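Local coordinates for protein putative NAD-dependent epimerase/dehydratase (Bacillus halodurans, PDB 3E8X) that binds NADP and is probably an epimerase/dehydratase-like member of the short-chain dehydrogenase/reductase superfamily, with no established reaction, at residues 23-28 with 68-73; 48-53 with 59-64. All coordinates share one frame; numbering follows the deposited sequence. Where two conformers were deposited one is given.

Contact 1: 23-28 with 68-73; sequences RVLVVG and DIVVAN. With NAP (NADP nicotinamide-adenine-dinucleotide phosphate), chain B.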
loop_
_atom_site.group_PDB
_atom_site.type_symbol
_atom_site.label_atom_id
_atom_site.label_comp_id
_atom_site.label_asym_id
_atom_site.label_seq_id
_atom_site.Cartn_x
_atom_site.Cartn_y
_atom_site.Cartn_z
ATOM N N ARG A 23 -22.558 -17.210 -8.727
ATOM C CA ARG A 23 -22.838 -15.803 -8.814
ATOM C C ARG A 23 -21.514 -15.077 -8.581
ATOM O O ARG A 23 -20.952 -15.108 -7.502
ATOM C CB ARG A 23 -23.877 -15.367 -7.789
ATOM C CG ARG A 23 -25.257 -15.871 -8.068
ATOM C CD ARG A 23 -26.338 -15.045 -7.335
ATOM N NE ARG A 23 -26.852 -13.893 -8.111
ATOM C CZ ARG A 23 -26.891 -12.617 -7.709
ATOM N NH1 ARG A 23 -27.415 -11.703 -8.504
ATOM N NH2 ARG A 23 -26.425 -12.223 -6.533
ATOM N N VAL A 24 -21.016 -14.459 -9.640
ATOM C CA VAL A 24 -19.702 -13.851 -9.642
ATOM C C VAL A 24 -19.886 -12.333 -9.728
ATOM O O VAL A 24 -20.402 -11.821 -10.745
ATOM C CB VAL A 24 -18.858 -14.370 -10.817
ATOM C CG1 VAL A 24 -17.441 -13.890 -10.711
ATOM C CG2 VAL A 24 -18.937 -15.933 -10.899
ATOM N N LEU A 25 -19.514 -11.649 -8.640
ATOM C CA LEU A 25 -19.413 -10.204 -8.632
ATOM C C LEU A 25 -18.181 -9.777 -9.413
ATOM O O LEU A 25 -17.057 -10.142 -9.057
ATOM C CB LEU A 25 -19.314 -9.642 -7.231
ATOM C CG LEU A 25 -19.321 -8.113 -7.075
ATOM C CD1 LEU A 25 -20.724 -7.516 -7.524
ATOM C CD2 LEU A 25 -18.981 -7.813 -5.598
ATOM N N VAL A 26 -18.412 -9.002 -10.471
ATOM C CA VAL A 26 -17.301 -8.359 -11.236
ATOM C C VAL A 26 -17.170 -6.878 -10.781
ATOM O O VAL A 26 -18.042 -6.043 -11.029
ATOM C CB VAL A 26 -17.486 -8.501 -12.733
ATOM C CG1 VAL A 26 -16.218 -7.932 -13.488
ATOM C CG2 VAL A 26 -17.679 -9.999 -13.099
ATOM N N VAL A 27 -16.151 -6.634 -9.986
ATOM C CA VAL A 27 -15.812 -5.291 -9.481
ATOM C C VAL A 27 -15.015 -4.627 -10.614
ATOM O O VAL A 27 -14.078 -5.195 -11.168
ATOM C CB VAL A 27 -15.021 -5.358 -8.171
ATOM C CG1 VAL A 27 -14.611 -3.949 -7.658
ATOM C CG2 VAL A 27 -15.821 -6.145 -7.112
ATOM N N GLY A 28 -15.442 -3.448 -11.021
ATOM C CA GLY A 28 -14.812 -2.823 -12.181
ATOM C C GLY A 28 -15.462 -3.265 -13.480
ATOM O O GLY A 28 -14.793 -3.273 -14.512
ATOM N N ASP A 68 -27.260 -9.398 -13.327
ATOM C CA ASP A 68 -27.724 -8.425 -12.337
ATOM C C ASP A 68 -26.728 -7.282 -12.326
ATOM O O ASP A 68 -25.599 -7.452 -12.739
ATOM C CB ASP A 68 -27.845 -9.065 -10.938
ATOM C CG ASP A 68 -29.300 -9.278 -10.506
ATOM O OD1 ASP A 68 -30.055 -8.267 -10.491
ATOM O OD2 ASP A 68 -29.689 -10.434 -10.169
ATOM N N ILE A 69 -27.179 -6.125 -11.881
ATOM C CA ILE A 69 -26.373 -4.931 -11.796
ATOM C C ILE A 69 -26.507 -4.470 -10.368
ATOM O O ILE A 69 -27.637 -4.529 -9.745
ATOM C CB ILE A 69 -26.916 -3.811 -12.719
ATOM C CG1 ILE A 69 -26.935 -4.243 -14.202
ATOM C CG2 ILE A 69 -26.183 -2.514 -12.509
ATOM C CD1 ILE A 69 -25.640 -4.603 -14.900
ATOM N N VAL A 70 -25.371 -4.077 -9.811
ATOM C CA VAL A 70 -25.345 -3.447 -8.500
ATOM C C VAL A 70 -24.581 -2.138 -8.644
ATOM O O VAL A 70 -23.487 -2.097 -9.246
ATOM C CB VAL A 70 -24.714 -4.364 -7.392
ATOM C CG1 VAL A 70 -25.478 -5.642 -7.297
ATOM C CG2 VAL A 70 -23.172 -4.649 -7.641
ATOM N N VAL A 71 -25.171 -1.092 -8.085
ATOM C CA VAL A 71 -24.654 0.272 -8.160
ATOM C C VAL A 71 -23.904 0.534 -6.846
ATOM O O VAL A 71 -24.496 0.564 -5.783
ATOM C CB VAL A 71 -25.843 1.285 -8.402
ATOM C CG1 VAL A 71 -25.367 2.767 -8.401
ATOM C CG2 VAL A 71 -26.578 0.897 -9.700
ATOM N N ALA A 72 -22.578 0.644 -6.929
ATOM C CA ALA A 72 -21.736 0.807 -5.757
ATOM C C ALA A 72 -20.426 1.415 -6.232
ATOM O O ALA A 72 -20.129 1.386 -7.405
ATOM C CB ALA A 72 -21.502 -0.522 -5.070
ATOM N N ASN A 73 -19.669 1.977 -5.297
ATOM C CA ASN A 73 -18.480 2.764 -5.577
ATOM C C ASN A 73 -17.419 2.293 -4.569
ATOM O O ASN A 73 -17.669 2.249 -3.396
ATOM C CB ASN A 73 -18.886 4.243 -5.406
ATOM C CG ASN A 73 -17.774 5.232 -5.665
ATOM O OD1 ASN A 73 -16.617 5.002 -5.382
ATOM N ND2 ASN A 73 -18.162 6.401 -6.159
HETATM P PA NAP B . -10.272 -0.278 -17.541
HETATM O O1A NAP B . -9.649 1.047 -17.088
HETATM O O2A NAP B . -10.924 -0.374 -18.903
HETATM O O5B NAP B . -11.264 -0.738 -16.347
HETATM C C5B NAP B . -11.295 -0.115 -15.049
HETATM C C4B NAP B . -12.705 -0.005 -14.470
HETATM O O4B NAP B . -12.560 0.396 -13.096
HETATM C C3B NAP B . -13.627 1.043 -15.142
HETATM O O3B NAP B . -14.853 0.500 -15.664
HETATM C C2B NAP B . -13.974 2.018 -14.028
HETATM O O2B NAP B . -15.322 2.549 -14.030
HETATM C C1B NAP B . -13.727 1.150 -12.784
HETATM N N9A NAP B . -13.616 2.014 -11.582
HETATM C C8A NAP B . -12.831 3.093 -11.439
HETATM N N7A NAP B . -13.054 3.633 -10.224
HETATM C C5A NAP B . -13.984 2.874 -9.610
HETATM C C6A NAP B . -14.612 2.925 -8.361
HETATM N N6A NAP B . -14.295 3.900 -7.483
HETATM N N1A NAP B . -15.557 2.017 -8.028
HETATM C C2A NAP B . -15.880 1.055 -8.894
HETATM N N3A NAP B . -15.299 0.972 -10.108
HETATM C C4A NAP B . -14.346 1.866 -10.484
HETATM O O3 NAP B . -9.083 -1.401 -17.478
HETATM P PN NAP B . -8.932 -2.768 -18.360
HETATM O O1N NAP B . -8.190 -2.388 -19.612
HETATM O O2N NAP B . -10.271 -3.467 -18.288
HETATM O O5D NAP B . -7.808 -3.620 -17.594
HETATM C C5D NAP B . -8.117 -4.347 -16.411
HETATM C C4D NAP B . -6.948 -4.188 -15.456
HETATM O O4D NAP B . -5.751 -4.753 -15.994
HETATM C C3D NAP B . -6.636 -2.721 -15.194
HETATM O O3D NAP B . -7.490 -2.245 -14.144
HETATM C C2D NAP B . -5.126 -2.705 -14.935
HETATM O O2D NAP B . -4.800 -2.539 -13.572
HETATM C C1D NAP B . -4.618 -4.087 -15.408
HETATM N N1N NAP B . -3.463 -4.077 -16.359
HETATM C C2N NAP B . -3.386 -3.218 -17.404
HETATM C C3N NAP B . -2.282 -3.262 -18.282
HETATM C C7N NAP B . -2.163 -2.353 -19.486
HETATM O O7N NAP B . -1.365 -2.662 -20.390
HETATM N N7N NAP B . -2.966 -1.278 -19.564
HETATM C C4N NAP B . -1.270 -4.200 -18.063
HETATM C C5N NAP B . -1.378 -5.070 -16.992
HETATM C C6N NAP B . -2.486 -4.984 -16.165
HETATM P P2B NAP B . -15.923 3.600 -15.132
HETATM O O1X NAP B . -16.457 2.760 -16.261
HETATM O O2X NAP B . -17.036 4.320 -14.377
HETATM O O3X NAP B . -14.718 4.423 -15.537
#
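Arg-23 and Asp-68 meet at one end of two strands that are not neighbours in the sheet, since strand 47-52 runs between 23-27 and 68-71. The arginine chain bends at chi3 (90°), so that the guanidinium end comes near strand 68-71, and in one of two conformers of Asp-68 its OD2 forms a salt bridge with Arg-23 NH1 at 3.1 Å. In that copy the carboxylate carbon lies in the guanidinium plane at its edge, but the two groups are turned 83° against each other, so one nitrogen faces one oxygen and no paired, side-by-side bridge forms. The other terminal nitrogen, NH2, is hydrogen-bonded to the carbonyl O of Ser-84. Further along, Leu-25 CD1 meets Val-70 CG2 at 3.8 Å, methyl against methyl, on the face of the middle strand that also carries Met-51. The CB of Val-70 is directed toward strand 23-27, whereas Leu-25 comes near through its CD1 end alone. Past the strand ends Asn-73 OD1 accepts a weak hydrogen bond from adenine N6A of NADP at 3.3 Å, and also one from Glu-75 N. The chemistry is divided: a doubtful, single-point ion pair, a small apolar bridge and a weak bond to the adenine amino group.

Contact 2: 48-53 with 59-64; sequences PVAMVR and PELRER. With NAP (NADP nicotinamide-adenine-dinucleotide phosphate), chain B.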
loop_
_atom_site.group_PDB
_atom_site.type_symbol
_atom_site.label_atom_id
_atom_site.label_comp_id
_atom_site.label_asym_id
_atom_site.label_seq_id
_atom_site.Cartn_x
_atom_site.Cartn_y
_atom_site.Cartn_z
ATOM N N PRO A 48 -22.981 -13.564 -13.903
ATOM C CA PRO A 48 -22.194 -12.376 -13.647
ATOM C C PRO A 48 -23.035 -11.214 -13.114
ATOM O O PRO A 48 -24.093 -10.856 -13.674
ATOM C CB PRO A 48 -21.565 -12.047 -15.025
ATOM C CG PRO A 48 -21.967 -13.119 -15.935
ATOM C CD PRO A 48 -23.221 -13.708 -15.355
ATOM N N VAL A 49 -22.557 -10.655 -11.999
ATOM C CA VAL A 49 -23.172 -9.527 -11.329
ATOM C C VAL A 49 -22.216 -8.386 -11.561
ATOM O O VAL A 49 -21.091 -8.418 -11.095
ATOM C CB VAL A 49 -23.441 -9.802 -9.809
ATOM C CG1 VAL A 49 -24.023 -8.528 -9.108
ATOM C CG2 VAL A 49 -24.369 -11.062 -9.612
ATOM N N ALA A 50 -22.662 -7.382 -12.324
ATOM C CA ALA A 50 -21.801 -6.248 -12.658
ATOM C C ALA A 50 -21.941 -5.158 -11.622
ATOM O O ALA A 50 -23.066 -4.686 -11.351
ATOM C CB ALA A 50 -22.158 -5.709 -14.063
HETATM N N MSE A 51 -20.816 -4.755 -11.039
HETATM C CA MSE A 51 -20.797 -3.579 -10.154
HETATM C C MSE A 51 -20.356 -2.349 -10.959
HETATM O O MSE A 51 -19.287 -2.321 -11.585
HETATM C CB MSE A 51 -19.886 -3.780 -8.923
HETATM C CG MSE A 51 -19.723 -2.567 -7.994
HETATM SE SE MSE A 51 -18.653 -3.052 -6.452
HETATM C CE MSE A 51 -17.659 -1.394 -5.887
ATOM N N VAL A 52 -21.200 -1.335 -10.883
ATOM C CA VAL A 52 -21.045 -0.071 -11.622
ATOM C C VAL A 52 -21.257 1.126 -10.695
ATOM O O VAL A 52 -22.016 1.055 -9.755
ATOM C CB VAL A 52 -22.051 0.007 -12.826
ATOM C CG1 VAL A 52 -21.734 -1.094 -13.750
ATOM C CG2 VAL A 52 -23.505 -0.125 -12.372
ATOM N N ARG A 53 -20.553 2.212 -11.002
ATOM C CA ARG A 53 -20.649 3.482 -10.282
ATOM C C ARG A 53 -21.974 4.188 -10.559
ATOM O O ARG A 53 -22.542 4.840 -9.677
ATOM C CB ARG A 53 -19.519 4.419 -10.715
ATOM C CG ARG A 53 -18.164 4.120 -10.109
ATOM C CD ARG A 53 -17.178 5.279 -10.334
ATOM N NE ARG A 53 -16.351 5.151 -11.544
ATOM C CZ ARG A 53 -15.222 5.836 -11.747
ATOM N NH1 ARG A 53 -14.523 5.665 -12.859
ATOM N NH2 ARG A 53 -14.767 6.699 -10.838
ATOM N N PRO A 59 -27.882 -1.132 -18.328
ATOM C CA PRO A 59 -28.529 -1.741 -19.488
ATOM C C PRO A 59 -27.575 -2.363 -20.509
ATOM O O PRO A 59 -27.834 -3.487 -20.952
ATOM C CB PRO A 59 -29.360 -0.591 -20.075
ATOM C CG PRO A 59 -29.639 0.288 -18.887
ATOM C CD PRO A 59 -28.410 0.213 -18.056
ATOM N N GLU A 60 -26.475 -1.690 -20.856
ATOM C CA GLU A 60 -25.535 -2.274 -21.837
ATOM C C GLU A 60 -24.722 -3.423 -21.273
ATOM O O GLU A 60 -24.329 -4.344 -22.002
ATOM C CB GLU A 60 -24.636 -1.210 -22.478
ATOM C CG GLU A 60 -25.397 -0.320 -23.464
ATOM C CD GLU A 60 -24.491 0.564 -24.313
ATOM O OE1 GLU A 60 -23.248 0.357 -24.377
ATOM O OE2 GLU A 60 -25.036 1.454 -24.938
ATOM N N LEU A 61 -24.451 -3.389 -19.963
ATOM C CA LEU A 61 -23.735 -4.525 -19.346
ATOM C C LEU A 61 -24.624 -5.764 -19.254
ATOM O O LEU A 61 -24.146 -6.879 -19.434
ATOM C CB LEU A 61 -23.133 -4.146 -18.002
ATOM C CG LEU A 61 -22.063 -3.037 -18.123
ATOM C CD1 LEU A 61 -21.636 -2.774 -16.785
ATOM C CD2 LEU A 61 -20.902 -3.382 -19.111
ATOM N N ARG A 62 -25.918 -5.578 -19.033
ATOM C CA ARG A 62 -26.874 -6.673 -19.197
ATOM C C ARG A 62 -26.846 -7.265 -20.631
ATOM O O ARG A 62 -26.873 -8.476 -20.774
ATOM C CB ARG A 62 -28.301 -6.223 -18.872
ATOM C CG ARG A 62 -28.554 -5.869 -17.460
ATOM C CD ARG A 62 -30.042 -5.581 -17.202
ATOM N NE ARG A 62 -30.268 -5.121 -15.823
ATOM C CZ ARG A 62 -30.454 -5.927 -14.768
ATOM N NH1 ARG A 62 -30.465 -7.250 -14.894
ATOM N NH2 ARG A 62 -30.643 -5.403 -13.570
ATOM N N GLU A 63 -26.783 -6.418 -21.671
ATOM C CA GLU A 63 -26.659 -6.863 -23.068
ATOM C C GLU A 63 -25.364 -7.668 -23.282
ATOM O O GLU A 63 -25.331 -8.644 -24.012
ATOM C CB GLU A 63 -26.630 -5.662 -24.031
ATOM C CG GLU A 63 -27.947 -4.933 -24.177
ATOM C CD GLU A 63 -27.867 -3.809 -25.147
ATOM O OE1 GLU A 63 -26.762 -3.499 -25.618
ATOM O OE2 GLU A 63 -28.918 -3.213 -25.451
ATOM N N ARG A 64 -24.306 -7.250 -22.630
ATOM C CA ARG A 64 -22.987 -7.937 -22.703
ATOM C C ARG A 64 -22.858 -9.216 -21.859
ATOM O O ARG A 64 -21.837 -9.911 -21.906
ATOM C CB ARG A 64 -21.923 -6.945 -22.288
ATOM C CG ARG A 64 -21.900 -5.731 -23.195
ATOM C CD ARG A 64 -20.579 -5.013 -22.994
ATOM N NE ARG A 64 -20.408 -3.923 -23.933
ATOM C CZ ARG A 64 -19.900 -4.044 -25.142
ATOM N NH1 ARG A 64 -19.509 -5.227 -25.604
ATOM N NH2 ARG A 64 -19.797 -2.974 -25.900
HETATM P PA NAP B . -10.272 -0.278 -17.541
HETATM O O1A NAP B . -9.649 1.047 -17.088
HETATM O O2A NAP B . -10.924 -0.374 -18.903
HETATM O O5B NAP B . -11.264 -0.738 -16.347
HETATM C C5B NAP B . -11.295 -0.115 -15.049
HETATM C C4B NAP B . -12.705 -0.005 -14.470
HETATM O O4B NAP B . -12.560 0.396 -13.096
HETATM C C3B NAP B . -13.627 1.043 -15.142
HETATM O O3B NAP B . -14.853 0.500 -15.664
HETATM C C2B NAP B . -13.974 2.018 -14.028
HETATM O O2B NAP B . -15.322 2.549 -14.030
HETATM C C1B NAP B . -13.727 1.150 -12.784
HETATM N N9A NAP B . -13.616 2.014 -11.582
HETATM C C8A NAP B . -12.831 3.093 -11.439
HETATM N N7A NAP B . -13.054 3.633 -10.224
HETATM C C5A NAP B . -13.984 2.874 -9.610
HETATM C C6A NAP B . -14.612 2.925 -8.361
HETATM N N6A NAP B . -14.295 3.900 -7.483
HETATM N N1A NAP B . -15.557 2.017 -8.028
HETATM C C2A NAP B . -15.880 1.055 -8.894
HETATM N N3A NAP B . -15.299 0.972 -10.108
HETATM C C4A NAP B . -14.346 1.866 -10.484
HETATM O O3 NAP B . -9.083 -1.401 -17.478
HETATM P PN NAP B . -8.932 -2.768 -18.360
HETATM O O1N NAP B . -8.190 -2.388 -19.612
HETATM O O2N NAP B . -10.271 -3.467 -18.288
HETATM O O5D NAP B . -7.808 -3.620 -17.594
HETATM C C5D NAP B . -8.117 -4.347 -16.411
HETATM C C4D NAP B . -6.948 -4.188 -15.456
HETATM O O4D NAP B . -5.751 -4.753 -15.994
HETATM C C3D NAP B . -6.636 -2.721 -15.194
HETATM O O3D NAP B . -7.490 -2.245 -14.144
HETATM C C2D NAP B . -5.126 -2.705 -14.935
HETATM O O2D NAP B . -4.800 -2.539 -13.572
HETATM C C1D NAP B . -4.618 -4.087 -15.408
HETATM N N1N NAP B . -3.463 -4.077 -16.359
HETATM C C2N NAP B . -3.386 -3.218 -17.404
HETATM C C3N NAP B . -2.282 -3.262 -18.282
HETATM C C7N NAP B . -2.163 -2.353 -19.486
HETATM O O7N NAP B . -1.365 -2.662 -20.390
HETATM N N7N NAP B . -2.966 -1.278 -19.564
HETATM C C4N NAP B . -1.270 -4.200 -18.063
HETATM C C5N NAP B . -1.378 -5.070 -16.992
HETATM C C6N NAP B . -2.486 -4.984 -16.165
HETATM P P2B NAP B . -15.923 3.600 -15.132
HETATM O O1X NAP B . -16.457 2.760 -16.261
HETATM O O2X NAP B . -17.036 4.320 -14.377
HETATM O O3X NAP B . -14.718 4.423 -15.537
#
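The beta-alpha-beta unit of strand 47-52, helix 58-63 and strand 68-71 holds this contact, and its first strand ends at the NADP pocket. Leu-61 reaches from the helix to the sheet: with CG anti to the carbonyl carbon (chi1 -63°), it brings its CD1 methyl to 3.5 Å from Val-52 CG1, a tight approach, and to 4.0 Å from Ala-50 CB. The side chains of Val-52 and Leu-61 run alongside each other, pointing opposite ways, and Leu-61 also touches Arg-35 and Leu-38 of helix 32-43. Just beyond the strand, Arg-53 in the conformer described donates from NE to NADP O2X at 3.0 Å, while NH1 makes weak bonds to O3X at 3.0 Å and ester oxygen O2B at 3.4 Å. The phosphorus P2B lies in the guanidinium plane at its edge, while adenine N7A sits over the centre of one face, 3.4 Å above it. One flat group grips the 2'-phosphate by its edge and lays its face over the N7A side of the adenine, which probably helps the pocket favour NADP over NAD. A basic residue just after the second strand of a Rossmann fold, meeting the 2'-phosphate, is typical of NADP-binding short-chain dehydrogenases.

From the N terminus the chain runs through strand 23-27, helix 32-43, strand 47-52 and helix 58-63 to strand 68-71. Contact 2 closes the short connection between strand 47-52 and the helix that follows it. Contact 1 closes a longer loop, from the first strand to the third, and the whole of contact 2 falls within that loop. The middle strand ties them together: Val-49 N and O probably bond Val-24 O and Val-26 N, both at 2.8 Å, and on the other side Ala-50 pairs with Asp-68 and Val-70. Together they join three parallel strands and a covering helix of the Rossmann-type fold, and both reach the adenosine end of NADP.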